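Local coordinates for putative lipoprotein GNA1162 (Neisseria meningitidis, PDB 4HRV) that is of unknown function but, as a putative bacterial lipoprotein of the GNA1162-like family, related to the TolB N-terminal domain clan, may bind lipid, at residues Pro13-Val19 and Asn84-Ile90; Val18-Leu22 and Ala67-His71; Pro21-Asp27 and Ile90-Tyr95; Pro75-His79 and Val115-Gly120; Val108-Arg113 and Trp124-Ala128. The protein carries 3 engineered substitutions. All blocks are in the same frame, centred on the assembly; numbering follows the deposited sequence.

Contact 1: residues Pro13-Val19 and Asn84-Ile90; sequences PASILVV and NDAVLYI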
# COMPACT_ATOMS: atom_id res chain seq x y z
N PRO B 13 -14.90 -12.07 13.35
CA PRO B 13 -14.88 -13.09 12.29
C PRO B 13 -13.55 -13.85 12.25
O PRO B 13 -12.49 -13.22 12.18
CB PRO B 13 -15.05 -12.26 11.02
CG PRO B 13 -14.43 -10.93 11.36
CD PRO B 13 -14.75 -10.71 12.82
N ALA B 14 -13.59 -15.18 12.30
CA ALA B 14 -12.37 -15.97 12.23
C ALA B 14 -12.11 -16.47 10.81
O ALA B 14 -11.02 -16.24 10.26
CB ALA B 14 -12.40 -17.13 13.24
N SER B 15 -13.09 -17.13 10.20
CA SER B 15 -12.92 -17.69 8.86
C SER B 15 -13.43 -16.76 7.74
O SER B 15 -14.56 -16.30 7.76
CB SER B 15 -13.56 -19.07 8.73
OG SER B 15 -14.97 -19.00 8.72
N ILE B 16 -12.58 -16.54 6.75
CA ILE B 16 -12.89 -15.59 5.70
C ILE B 16 -12.81 -16.24 4.33
O ILE B 16 -11.76 -16.76 3.95
CB ILE B 16 -11.93 -14.41 5.72
CG1 ILE B 16 -12.10 -13.61 7.00
CG2 ILE B 16 -12.14 -13.52 4.50
CD1 ILE B 16 -11.14 -12.41 7.08
N LEU B 17 -13.92 -16.17 3.60
CA LEU B 17 -13.97 -16.55 2.20
C LEU B 17 -13.62 -15.34 1.33
O LEU B 17 -14.30 -14.32 1.35
CB LEU B 17 -15.38 -17.05 1.83
CG LEU B 17 -15.61 -17.45 0.37
CD1 LEU B 17 -14.74 -18.64 0.02
CD2 LEU B 17 -17.09 -17.77 0.09
N VAL B 18 -12.52 -15.45 0.59
CA VAL B 18 -12.21 -14.46 -0.42
C VAL B 18 -12.69 -14.95 -1.77
O VAL B 18 -12.23 -15.97 -2.28
CB VAL B 18 -10.71 -14.11 -0.47
CG1 VAL B 18 -10.50 -12.88 -1.34
CG2 VAL B 18 -10.19 -13.88 0.95
N VAL B 19 -13.66 -14.23 -2.34
CA VAL B 19 -14.18 -14.62 -3.64
C VAL B 19 -13.32 -13.97 -4.72
O VAL B 19 -12.64 -12.98 -4.46
CB VAL B 19 -15.66 -14.21 -3.83
CG1 VAL B 19 -16.56 -14.98 -2.84
CG2 VAL B 19 -15.82 -12.72 -3.71
N ASN B 84 -18.14 -20.50 5.96
CA ASN B 84 -17.37 -19.31 6.33
C ASN B 84 -18.14 -18.30 7.21
O ASN B 84 -19.33 -18.09 7.03
CB ASN B 84 -16.87 -18.60 5.06
CG ASN B 84 -18.01 -18.18 4.14
OD1 ASN B 84 -18.18 -17.00 3.87
ND2 ASN B 84 -18.79 -19.15 3.66
N ASP B 85 -17.43 -17.65 8.14
CA ASP B 85 -18.04 -16.58 8.93
C ASP B 85 -18.23 -15.29 8.13
O ASP B 85 -19.20 -14.57 8.32
CB ASP B 85 -17.18 -16.26 10.16
CG ASP B 85 -16.99 -17.45 11.08
OD1 ASP B 85 -17.97 -18.17 11.35
OD2 ASP B 85 -15.85 -17.65 11.56
N ALA B 86 -17.29 -14.98 7.24
CA ALA B 86 -17.37 -13.73 6.51
C ALA B 86 -16.91 -13.88 5.08
O ALA B 86 -16.23 -14.84 4.74
CB ALA B 86 -16.57 -12.65 7.23
N VAL B 87 -17.29 -12.92 4.24
CA VAL B 87 -16.88 -12.94 2.85
C VAL B 87 -16.17 -11.65 2.55
O VAL B 87 -16.63 -10.57 2.93
CB VAL B 87 -18.10 -13.05 1.89
CG1 VAL B 87 -17.63 -13.23 0.45
CG2 VAL B 87 -18.99 -14.20 2.31
N LEU B 88 -15.04 -11.78 1.87
CA LEU B 88 -14.27 -10.61 1.46
C LEU B 88 -14.45 -10.35 -0.02
O LEU B 88 -14.16 -11.21 -0.85
CB LEU B 88 -12.79 -10.81 1.82
CG LEU B 88 -11.85 -9.68 1.41
CD1 LEU B 88 -12.12 -8.42 2.24
CD2 LEU B 88 -10.41 -10.14 1.58
N TYR B 89 -14.98 -9.17 -0.34
CA TYR B 89 -15.20 -8.78 -1.72
C TYR B 89 -14.17 -7.72 -2.13
O TYR B 89 -14.10 -6.65 -1.53
CB TYR B 89 -16.59 -8.18 -1.91
CG TYR B 89 -17.73 -9.14 -1.63
CD1 TYR B 89 -18.45 -9.07 -0.44
CD2 TYR B 89 -18.08 -10.13 -2.56
CE1 TYR B 89 -19.51 -9.96 -0.19
CE2 TYR B 89 -19.13 -11.02 -2.30
CZ TYR B 89 -19.84 -10.93 -1.13
OH TYR B 89 -20.86 -11.82 -0.87
N ILE B 90 -13.40 -8.01 -3.17
CA ILE B 90 -12.44 -7.04 -3.69
C ILE B 90 -12.83 -6.63 -5.10
O ILE B 90 -13.20 -7.47 -5.91
CB ILE B 90 -11.04 -7.63 -3.74
CG1 ILE B 90 -10.62 -8.07 -2.32
CG2 ILE B 90 -10.05 -6.64 -4.35
CD1 ILE B 90 -9.40 -8.94 -2.31
O HOH W 1 -12.83 -10.64 -3.38
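Parallel strand pairing is carried first by the backbone. A86 N donates to S15 O (3.1 Å), L17 N to A86 O (2.9 Å) and L88 N to L17 O (2.7 Å); the series then fades, V19 N to L88 O being a weak bond of 3.4 Å. A water takes over where the strands part, donating to V19 O and L88 O and accepting from I90 N (2.7 Å). The contact joins two neighbouring parallel strands of a mixed sheet through a long, largely helical connection that also supplies strand 48-49 to the far side of strand 15-23. Side-chain polar bonds start the pairing: D85 N donates to S15 OG (2.9 Å) and S15 N to D85 OD2 (3.1 Å), while D85 OD1 forms a salt bridge with R118. Apolar packing alternates between the sheet faces. I16 CG2 meets L88 CB (3.9 Å) and V18 CG2 meets L88 CD2 (3.8 Å), whereas L17 and V87 point to the face covered by helix 75-82.

Contact 2: residues Val18-Leu22 and Ala67-His71; sequences VVPPL and AADIH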
# COMPACT_ATOMS: atom_id res chain seq x y z
N VAL B 18 -12.52 -15.45 0.59
CA VAL B 18 -12.21 -14.46 -0.42
C VAL B 18 -12.69 -14.95 -1.77
O VAL B 18 -12.23 -15.97 -2.28
CB VAL B 18 -10.71 -14.11 -0.47
CG1 VAL B 18 -10.50 -12.88 -1.34
CG2 VAL B 18 -10.19 -13.88 0.95
N VAL B 19 -13.66 -14.23 -2.34
CA VAL B 19 -14.18 -14.62 -3.64
C VAL B 19 -13.32 -13.97 -4.72
O VAL B 19 -12.64 -12.98 -4.46
CB VAL B 19 -15.66 -14.21 -3.83
CG1 VAL B 19 -16.56 -14.98 -2.84
CG2 VAL B 19 -15.82 -12.72 -3.71
N PRO B 20 -13.32 -14.55 -5.93
CA PRO B 20 -12.59 -13.97 -7.05
C PRO B 20 -12.91 -12.49 -7.17
O PRO B 20 -14.08 -12.12 -7.23
CB PRO B 20 -13.13 -14.73 -8.25
CG PRO B 20 -13.48 -16.07 -7.71
CD PRO B 20 -13.94 -15.84 -6.28
N PRO B 21 -11.88 -11.64 -7.21
CA PRO B 21 -12.14 -10.20 -7.26
C PRO B 21 -12.80 -9.76 -8.56
O PRO B 21 -12.55 -10.35 -9.62
CB PRO B 21 -10.74 -9.58 -7.11
CG PRO B 21 -9.96 -10.63 -6.35
CD PRO B 21 -10.46 -11.93 -6.94
N LEU B 22 -13.64 -8.74 -8.47
CA LEU B 22 -14.28 -8.15 -9.63
C LEU B 22 -13.28 -7.25 -10.34
O LEU B 22 -12.53 -6.51 -9.69
CB LEU B 22 -15.46 -7.29 -9.21
CG LEU B 22 -16.89 -7.76 -9.43
CD1 LEU B 22 -17.81 -6.55 -9.26
CD2 LEU B 22 -17.06 -8.42 -10.81
N ALA B 67 -16.62 -13.69 -12.12
CA ALA B 67 -16.57 -12.98 -10.85
C ALA B 67 -17.85 -12.18 -10.58
O ALA B 67 -18.30 -12.10 -9.45
CB ALA B 67 -15.35 -12.08 -10.79
N ALA B 68 -18.43 -11.60 -11.63
CA ALA B 68 -19.64 -10.80 -11.44
C ALA B 68 -20.79 -11.69 -10.96
O ALA B 68 -21.62 -11.27 -10.17
CB ALA B 68 -20.02 -10.08 -12.71
N ASP B 69 -20.86 -12.91 -11.46
CA ASP B 69 -21.88 -13.84 -10.99
C ASP B 69 -21.65 -14.07 -9.49
O ASP B 69 -22.58 -14.03 -8.68
CB ASP B 69 -21.81 -15.18 -11.73
CG ASP B 69 -22.36 -15.10 -13.14
OD1 ASP B 69 -23.28 -14.30 -13.39
OD2 ASP B 69 -21.86 -15.85 -14.00
N ILE B 70 -20.39 -14.31 -9.12
CA ILE B 70 -20.08 -14.70 -7.74
C ILE B 70 -20.40 -13.59 -6.74
O ILE B 70 -21.04 -13.83 -5.71
CB ILE B 70 -18.64 -15.23 -7.62
CG1 ILE B 70 -18.52 -16.54 -8.40
CG2 ILE B 70 -18.27 -15.45 -6.15
CD1 ILE B 70 -17.11 -16.98 -8.68
N HIS B 71 -19.98 -12.37 -7.06
CA HIS B 71 -20.24 -11.21 -6.21
C HIS B 71 -21.72 -10.90 -6.06
O HIS B 71 -22.11 -10.11 -5.20
CB HIS B 71 -19.54 -9.98 -6.75
CG HIS B 71 -18.06 -9.96 -6.51
ND1 HIS B 71 -17.43 -8.92 -5.86
CD2 HIS B 71 -17.09 -10.85 -6.82
CE1 HIS B 71 -16.14 -9.16 -5.80
NE2 HIS B 71 -15.90 -10.33 -6.37
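I70 sits at the apolar centre, its CG2 3.7 Å from V19 CB and its CD1 3.9 Å from P20 CG, with F59 of helix 52-61 touching all three residues. One turn earlier, A67 CB approaches P20 CB at 4.3 Å and L22 CD2 at 4.0 Å, and the same L22 CD2 lies 3.9 Å from A68 CB. Helix 67-72 thus covers part of strand 15-23 in the mixed sheet of this alpha/beta fold, resting on the place where that strand is broken, around P20 and P21. H71 marks the passage from apolar to polar. L22 CG lies over the face of its ring, 3.8 Å from the centroid and 9° off the normal, a CH-pi contact, and the ring also meets that of Y89. At the ring's edge, H71 NE2 donates to P20 O at 2.7 Å.

Contact 3: residues Pro21-Asp27 and Ile90-Tyr95; sequences PLNESPD and ITVTEY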
# COMPACT_ATOMS: atom_id res chain seq x y z
N PRO B 21 -11.88 -11.64 -7.21
CA PRO B 21 -12.14 -10.20 -7.26
C PRO B 21 -12.80 -9.76 -8.56
O PRO B 21 -12.55 -10.35 -9.62
CB PRO B 21 -10.74 -9.58 -7.11
CG PRO B 21 -9.96 -10.63 -6.35
CD PRO B 21 -10.46 -11.93 -6.94
N LEU B 22 -13.64 -8.74 -8.47
CA LEU B 22 -14.28 -8.15 -9.63
C LEU B 22 -13.28 -7.25 -10.34
O LEU B 22 -12.53 -6.51 -9.69
CB LEU B 22 -15.46 -7.29 -9.21
CG LEU B 22 -16.89 -7.76 -9.43
CD1 LEU B 22 -17.81 -6.55 -9.26
CD2 LEU B 22 -17.06 -8.42 -10.81
N ASN B 23 -13.27 -7.30 -11.66
CA ASN B 23 -12.40 -6.43 -12.42
C ASN B 23 -13.23 -5.36 -13.10
O ASN B 23 -14.00 -5.65 -14.01
CB ASN B 23 -11.62 -7.23 -13.47
CG ASN B 23 -10.50 -6.43 -14.13
OD1 ASN B 23 -10.35 -5.23 -13.90
ND2 ASN B 23 -9.71 -7.11 -14.96
N GLU B 24 -13.11 -4.12 -12.64
CA GLU B 24 -13.82 -3.01 -13.25
C GLU B 24 -12.87 -2.07 -13.97
O GLU B 24 -13.12 -0.87 -14.07
CB GLU B 24 -14.65 -2.26 -12.21
CG GLU B 24 -15.61 -3.15 -11.48
CD GLU B 24 -16.79 -2.41 -10.88
OE1 GLU B 24 -16.64 -1.21 -10.59
OE2 GLU B 24 -17.86 -3.04 -10.69
N SER B 25 -11.77 -2.64 -14.47
CA SER B 25 -10.83 -1.88 -15.29
C SER B 25 -10.80 -2.44 -16.71
O SER B 25 -11.17 -3.58 -16.94
CB SER B 25 -9.42 -1.98 -14.70
OG SER B 25 -8.81 -3.20 -15.08
N PRO B 26 -10.34 -1.62 -17.67
CA PRO B 26 -10.23 -2.04 -19.07
C PRO B 26 -9.23 -3.18 -19.27
O PRO B 26 -9.33 -3.90 -20.27
CB PRO B 26 -9.74 -0.78 -19.78
CG PRO B 26 -9.10 0.05 -18.71
CD PRO B 26 -9.92 -0.22 -17.48
N ASP B 27 -8.30 -3.34 -18.33
CA ASP B 27 -7.24 -4.34 -18.45
C ASP B 27 -7.66 -5.69 -17.87
O ASP B 27 -8.04 -5.79 -16.70
CB ASP B 27 -5.96 -3.85 -17.75
CG ASP B 27 -4.71 -4.59 -18.22
OD1 ASP B 27 -4.76 -5.83 -18.36
OD2 ASP B 27 -3.67 -3.92 -18.45
N ILE B 90 -13.40 -8.01 -3.17
CA ILE B 90 -12.44 -7.04 -3.69
C ILE B 90 -12.83 -6.63 -5.10
O ILE B 90 -13.20 -7.47 -5.91
CB ILE B 90 -11.04 -7.63 -3.74
CG1 ILE B 90 -10.62 -8.07 -2.32
CG2 ILE B 90 -10.05 -6.64 -4.35
CD1 ILE B 90 -9.40 -8.94 -2.31
N THR B 91 -12.74 -5.33 -5.39
CA THR B 91 -12.96 -4.80 -6.72
C THR B 91 -11.77 -3.92 -7.16
O THR B 91 -11.40 -2.98 -6.46
CB THR B 91 -14.26 -3.97 -6.79
OG1 THR B 91 -15.36 -4.81 -6.45
CG2 THR B 91 -14.48 -3.39 -8.18
N VAL B 92 -11.18 -4.25 -8.30
CA VAL B 92 -10.16 -3.41 -8.91
C VAL B 92 -10.86 -2.38 -9.79
O VAL B 92 -11.55 -2.73 -10.75
CB VAL B 92 -9.19 -4.24 -9.77
CG1 VAL B 92 -8.26 -3.30 -10.59
CG2 VAL B 92 -8.38 -5.17 -8.89
N THR B 93 -10.70 -1.11 -9.44
CA THR B 93 -11.40 -0.03 -10.13
C THR B 93 -10.49 0.69 -11.13
O THR B 93 -10.96 1.35 -12.05
CB THR B 93 -11.94 1.00 -9.12
OG1 THR B 93 -10.86 1.57 -8.37
CG2 THR B 93 -12.90 0.32 -8.16
N GLU B 94 -9.18 0.55 -10.94
CA GLU B 94 -8.24 1.10 -11.90
C GLU B 94 -7.03 0.18 -12.10
O GLU B 94 -6.53 -0.42 -11.16
CB GLU B 94 -7.79 2.50 -11.47
CG GLU B 94 -7.04 3.24 -12.54
CD GLU B 94 -6.96 4.73 -12.27
OE1 GLU B 94 -6.95 5.52 -13.25
OE2 GLU B 94 -6.91 5.11 -11.08
N TYR B 95 -6.56 0.09 -13.33
CA TYR B 95 -5.37 -0.70 -13.62
C TYR B 95 -4.82 -0.32 -14.98
O TYR B 95 -5.47 -0.54 -16.00
CB TYR B 95 -5.70 -2.19 -13.61
CG TYR B 95 -4.50 -3.10 -13.75
CD1 TYR B 95 -3.93 -3.34 -15.00
CD2 TYR B 95 -3.95 -3.74 -12.65
CE1 TYR B 95 -2.83 -4.19 -15.14
CE2 TYR B 95 -2.86 -4.58 -12.78
CZ TYR B 95 -2.30 -4.80 -14.02
OH TYR B 95 -1.22 -5.64 -14.13
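Strand 15-23 resumes its parallel pairing with strand 86-99 here, and an Asx turn then leads it out of the sheet. Three backbone bonds set the register: L22 N donates to I90 O (2.9 Å), V92 N to L22 O (3.0 Å) and E24 N to V92 O (2.8 Å). Beyond them no further backbone bond links the segments, although S25 and D27 still reach Y95; the loop meets its polar needs largely from within. N23 OD1 accepts twice, from S25 N (3.0 Å), which defines the turn, and from S25 OG (2.8 Å); N23 ND2 donates to D27 O (2.7 Å). T93 and E94 both face S109 in a classic beta bulge, and their side chains bond weakly to it. Carbon atoms meet at P21 CB and I90 CB (3.9 Å) and at E24 CG and T91 CG2 (3.5 Å). D27 OD1 accepts from N29 N, while D27 OD2 stands at the edge of the Y95 ring, 3.4 Å from Y95 CE1.

Contact 4: residues Pro75-His79 and Val115-Gly120; sequences PEKLH and VDSRNG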
# COMPACT_ATOMS: atom_id res chain seq x y z
N PRO B 75 -24.68 -13.71 0.39
CA PRO B 75 -23.64 -14.25 1.27
C PRO B 75 -24.12 -15.48 2.03
O PRO B 75 -23.34 -16.40 2.26
CB PRO B 75 -23.37 -13.10 2.23
CG PRO B 75 -23.72 -11.88 1.44
CD PRO B 75 -24.92 -12.28 0.64
N GLU B 76 -25.39 -15.50 2.41
CA GLU B 76 -25.93 -16.64 3.16
C GLU B 76 -25.82 -17.93 2.35
O GLU B 76 -25.63 -19.01 2.91
CB GLU B 76 -27.39 -16.37 3.54
CG GLU B 76 -27.62 -15.10 4.36
CD GLU B 76 -27.57 -13.82 3.53
OE1 GLU B 76 -27.39 -13.88 2.30
OE2 GLU B 76 -27.70 -12.73 4.13
N LYS B 77 -25.92 -17.82 1.03
CA LYS B 77 -25.74 -18.97 0.15
C LYS B 77 -24.28 -19.43 0.19
O LYS B 77 -24.00 -20.63 0.25
CB LYS B 77 -26.13 -18.61 -1.28
CG LYS B 77 -27.62 -18.30 -1.48
CD LYS B 77 -28.48 -19.51 -1.16
CE LYS B 77 -29.80 -19.45 -1.90
NZ LYS B 77 -30.45 -18.12 -1.75
N LEU B 78 -23.36 -18.47 0.12
CA LEU B 78 -21.94 -18.79 0.24
C LEU B 78 -21.67 -19.55 1.53
O LEU B 78 -20.96 -20.56 1.53
CB LEU B 78 -21.07 -17.54 0.16
CG LEU B 78 -21.18 -16.79 -1.17
CD1 LEU B 78 -20.19 -15.62 -1.18
CD2 LEU B 78 -20.92 -17.74 -2.31
N HIS B 79 -22.27 -19.08 2.63
CA HIS B 79 -22.09 -19.75 3.92
C HIS B 79 -22.62 -21.19 3.89
O HIS B 79 -22.03 -22.07 4.52
CB HIS B 79 -22.77 -18.97 5.05
CG HIS B 79 -22.74 -19.68 6.37
ND1 HIS B 79 -21.63 -19.71 7.17
CD2 HIS B 79 -23.69 -20.41 7.01
CE1 HIS B 79 -21.89 -20.41 8.26
NE2 HIS B 79 -23.13 -20.85 8.19
N VAL B 115 -17.90 -8.76 4.72
CA VAL B 115 -19.26 -8.88 5.22
C VAL B 115 -19.52 -10.18 5.98
O VAL B 115 -19.02 -11.24 5.63
CB VAL B 115 -20.33 -8.71 4.11
CG1 VAL B 115 -19.98 -7.56 3.22
CG2 VAL B 115 -20.51 -9.99 3.32
N ASP B 116 -20.32 -10.06 7.03
CA ASP B 116 -20.76 -11.20 7.80
C ASP B 116 -21.58 -12.10 6.88
O ASP B 116 -22.53 -11.65 6.25
CB ASP B 116 -21.59 -10.70 8.99
CG ASP B 116 -22.08 -11.82 9.90
OD1 ASP B 116 -22.60 -12.84 9.38
OD2 ASP B 116 -21.95 -11.68 11.13
N SER B 117 -21.20 -13.36 6.78
CA SER B 117 -21.78 -14.24 5.78
C SER B 117 -23.16 -14.74 6.19
O SER B 117 -23.91 -15.24 5.36
CB SER B 117 -20.85 -15.42 5.47
OG SER B 117 -21.15 -15.99 4.20
N ARG B 118 -23.48 -14.60 7.48
CA ARG B 118 -24.78 -15.03 8.00
C ARG B 118 -25.90 -14.00 7.81
O ARG B 118 -27.05 -14.37 7.58
CB ARG B 118 -24.66 -15.45 9.47
CG ARG B 118 -23.77 -16.66 9.69
CD ARG B 118 -23.66 -17.05 11.16
NE ARG B 118 -23.06 -18.38 11.32
CZ ARG B 118 -21.76 -18.61 11.40
NH1 ARG B 118 -20.89 -17.61 11.33
NH2 ARG B 118 -21.32 -19.86 11.55
N ASN B 119 -25.58 -12.71 7.90
CA ASN B 119 -26.63 -11.69 7.80
C ASN B 119 -26.33 -10.55 6.84
O ASN B 119 -27.10 -9.60 6.73
CB ASN B 119 -26.98 -11.13 9.18
CG ASN B 119 -25.78 -10.51 9.88
OD1 ASN B 119 -25.73 -10.46 11.11
ND2 ASN B 119 -24.81 -10.05 9.10
N GLY B 120 -25.19 -10.63 6.16
CA GLY B 120 -24.86 -9.67 5.14
C GLY B 120 -24.39 -8.34 5.71
O GLY B 120 -24.22 -7.40 4.95
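Side-chain conformations fit the first turn of a helix to a tight loop. H79, with chi1 in the t well, presents a ring face to R118 CG. R118 starts away from the helix, but its extended m, t, t chain carries the guanidinium back, so that H79 CE1 lies over its face, 3.4 Å from R118 NH2. Each polar end is occupied outside the pair: H79 ND1 bonds to N84 O, and R118 NH1 forms a salt bridge with D85. The loop itself is the connection of the beta hairpin 104-116/122-133, shaped by an Asx turn in which D116 OD1, set by a t rotamer, accepts from R118 N at 2.7 Å. G120 N then donates to D116 O (2.9 Å), and the positive phi of G120 suits glycine. S117, near t at -159°, holds its OG within hydrogen-bonding reach of P75 O (3.0 Å) and also of N84 OD1, two acceptors for one hydroxyl proton. In E76, chi1 in m places CG 3.4 Å from R118 O, and chi2 in p then turns the carboxylate, whose OE1 forms a salt bridge with R74; the E76 CA also makes a CA-H...O contact of 3.3 Å with S117 O. P75, at the start of helix 75-82, sets its ring against the strand end, P75 CG lying 4.2 Å from V115 CG2.

Contact 5: residues Val108-Arg113 and Trp124-Ala128; sequences VSAKAR and WSGSA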
# COMPACT_ATOMS: atom_id res chain seq x y z
N VAL B 108 -2.75 1.45 -9.87
CA VAL B 108 -3.71 0.41 -9.52
C VAL B 108 -4.52 0.89 -8.32
O VAL B 108 -3.96 1.38 -7.35
CB VAL B 108 -3.03 -0.92 -9.15
CG1 VAL B 108 -4.10 -2.00 -8.86
CG2 VAL B 108 -2.16 -1.39 -10.29
N SER B 109 -5.84 0.76 -8.41
CA SER B 109 -6.71 1.14 -7.31
C SER B 109 -7.72 0.02 -7.12
O SER B 109 -8.20 -0.57 -8.09
CB SER B 109 -7.45 2.44 -7.62
OG SER B 109 -6.57 3.47 -8.02
N ALA B 110 -8.01 -0.28 -5.86
CA ALA B 110 -8.95 -1.34 -5.52
C ALA B 110 -9.69 -0.94 -4.25
O ALA B 110 -9.21 -0.13 -3.46
CB ALA B 110 -8.22 -2.66 -5.31
N LYS B 111 -10.87 -1.50 -4.08
CA LYS B 111 -11.67 -1.25 -2.91
C LYS B 111 -12.16 -2.60 -2.43
O LYS B 111 -12.23 -3.55 -3.20
CB LYS B 111 -12.82 -0.31 -3.25
CG LYS B 111 -13.78 -0.84 -4.31
CD LYS B 111 -14.79 0.23 -4.69
CE LYS B 111 -15.75 -0.26 -5.76
NZ LYS B 111 -16.71 0.80 -6.17
N ALA B 112 -12.45 -2.71 -1.14
CA ALA B 112 -12.86 -3.99 -0.60
C ALA B 112 -13.81 -3.80 0.56
O ALA B 112 -13.83 -2.75 1.19
CB ALA B 112 -11.66 -4.81 -0.17
N ARG B 113 -14.63 -4.82 0.81
CA ARG B 113 -15.47 -4.83 1.98
C ARG B 113 -15.57 -6.24 2.54
O ARG B 113 -15.61 -7.21 1.79
CB ARG B 113 -16.86 -4.28 1.64
CG ARG B 113 -17.68 -5.17 0.72
CD ARG B 113 -18.97 -4.48 0.30
NE ARG B 113 -19.94 -5.44 -0.23
CZ ARG B 113 -19.88 -5.93 -1.46
NH1 ARG B 113 -18.91 -5.55 -2.28
NH2 ARG B 113 -20.79 -6.80 -1.87
N TRP B 124 -16.21 -4.39 7.69
CA TRP B 124 -15.04 -3.56 7.40
C TRP B 124 -15.08 -3.12 5.95
O TRP B 124 -15.61 -3.83 5.11
CB TRP B 124 -13.77 -4.37 7.65
CG TRP B 124 -12.52 -3.67 7.18
CD1 TRP B 124 -11.77 -2.78 7.90
CD2 TRP B 124 -11.87 -3.82 5.91
NE1 TRP B 124 -10.70 -2.36 7.15
CE2 TRP B 124 -10.72 -2.98 5.93
CE3 TRP B 124 -12.12 -4.58 4.77
CZ2 TRP B 124 -9.85 -2.88 4.85
CZ3 TRP B 124 -11.25 -4.47 3.69
CH2 TRP B 124 -10.13 -3.63 3.74
N SER B 125 -14.52 -1.95 5.66
CA SER B 125 -14.30 -1.55 4.27
C SER B 125 -13.11 -0.59 4.12
O SER B 125 -12.84 0.23 4.99
CB SER B 125 -15.56 -0.96 3.63
OG SER B 125 -15.83 0.34 4.13
N GLY B 126 -12.42 -0.71 2.99
CA GLY B 126 -11.27 0.13 2.70
C GLY B 126 -11.02 0.21 1.21
O GLY B 126 -11.66 -0.50 0.42
N SER B 127 -10.09 1.08 0.83
CA SER B 127 -9.67 1.18 -0.55
C SER B 127 -8.25 1.71 -0.62
O SER B 127 -7.74 2.31 0.33
CB SER B 127 -10.62 2.07 -1.36
OG SER B 127 -10.80 3.33 -0.77
N ALA B 128 -7.60 1.45 -1.75
CA ALA B 128 -6.21 1.83 -1.92
C ALA B 128 -5.98 2.15 -3.37
O ALA B 128 -6.48 1.46 -4.27
CB ALA B 128 -5.30 0.69 -1.47
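W124 lays its indole obliquely by A112, CZ3 coming within 3.9 Å of A112 CB, and occupies the space next to G126: a CB on that glycine would clash with W124 CZ2. Its NE1 bonds to E132 of the second subunit. It packs beside the regular antiparallel pairing of the hairpin formed by strands 104-116 and 122-133. A110 pairs with A128, A110 N to A128 O and A128 N to A110 O, each 2.8 Å; A112 N reaches G126 O at 2.8 Å and G126 N reaches A112 O at 3.1 Å. The non-hydrogen-bonded pairs K111-S127 and R113-S125 alternate with these. Their side chains share one face, where K111 CB meets S127 CB at 3.8 Å. The other face carries A110, A112 and A128, with G126, which has no side chain, paired with A112. G126, S127 and A128 also pair antiparallel with a strand of the second subunit, so the sheet continues through the dimer. W124 apart, A110, A112, G126 and A128 give little side-chain packing of their own, so the four backbone bonds carry much of the pairing, and the low relief is consistent with V149 of the second subunit packing on A110.

In the fold
From the N terminus, strand 15-23 opens three of the five contacts. Contact 2 closes the shortest of their loops, bringing helix 67-72 back onto the strand's interruption; contacts 1 and 3 close longer ones, pairing its two ends with successive parts of strand 86-99. These two cross in sequence, share I90 and lie about 19 Å apart between centres. Contact 4 crosses both, reaching from helix 75-82 over strand 86-99 to the tip of the following hairpin, and touches contact 1 through V87 and V115. Contact 5 lies in series after contacts 1 to 3 but crosses contact 4, since it zips up the hairpin whose turn contact 4 holds. Together they bind helices, central strands and dimer edge.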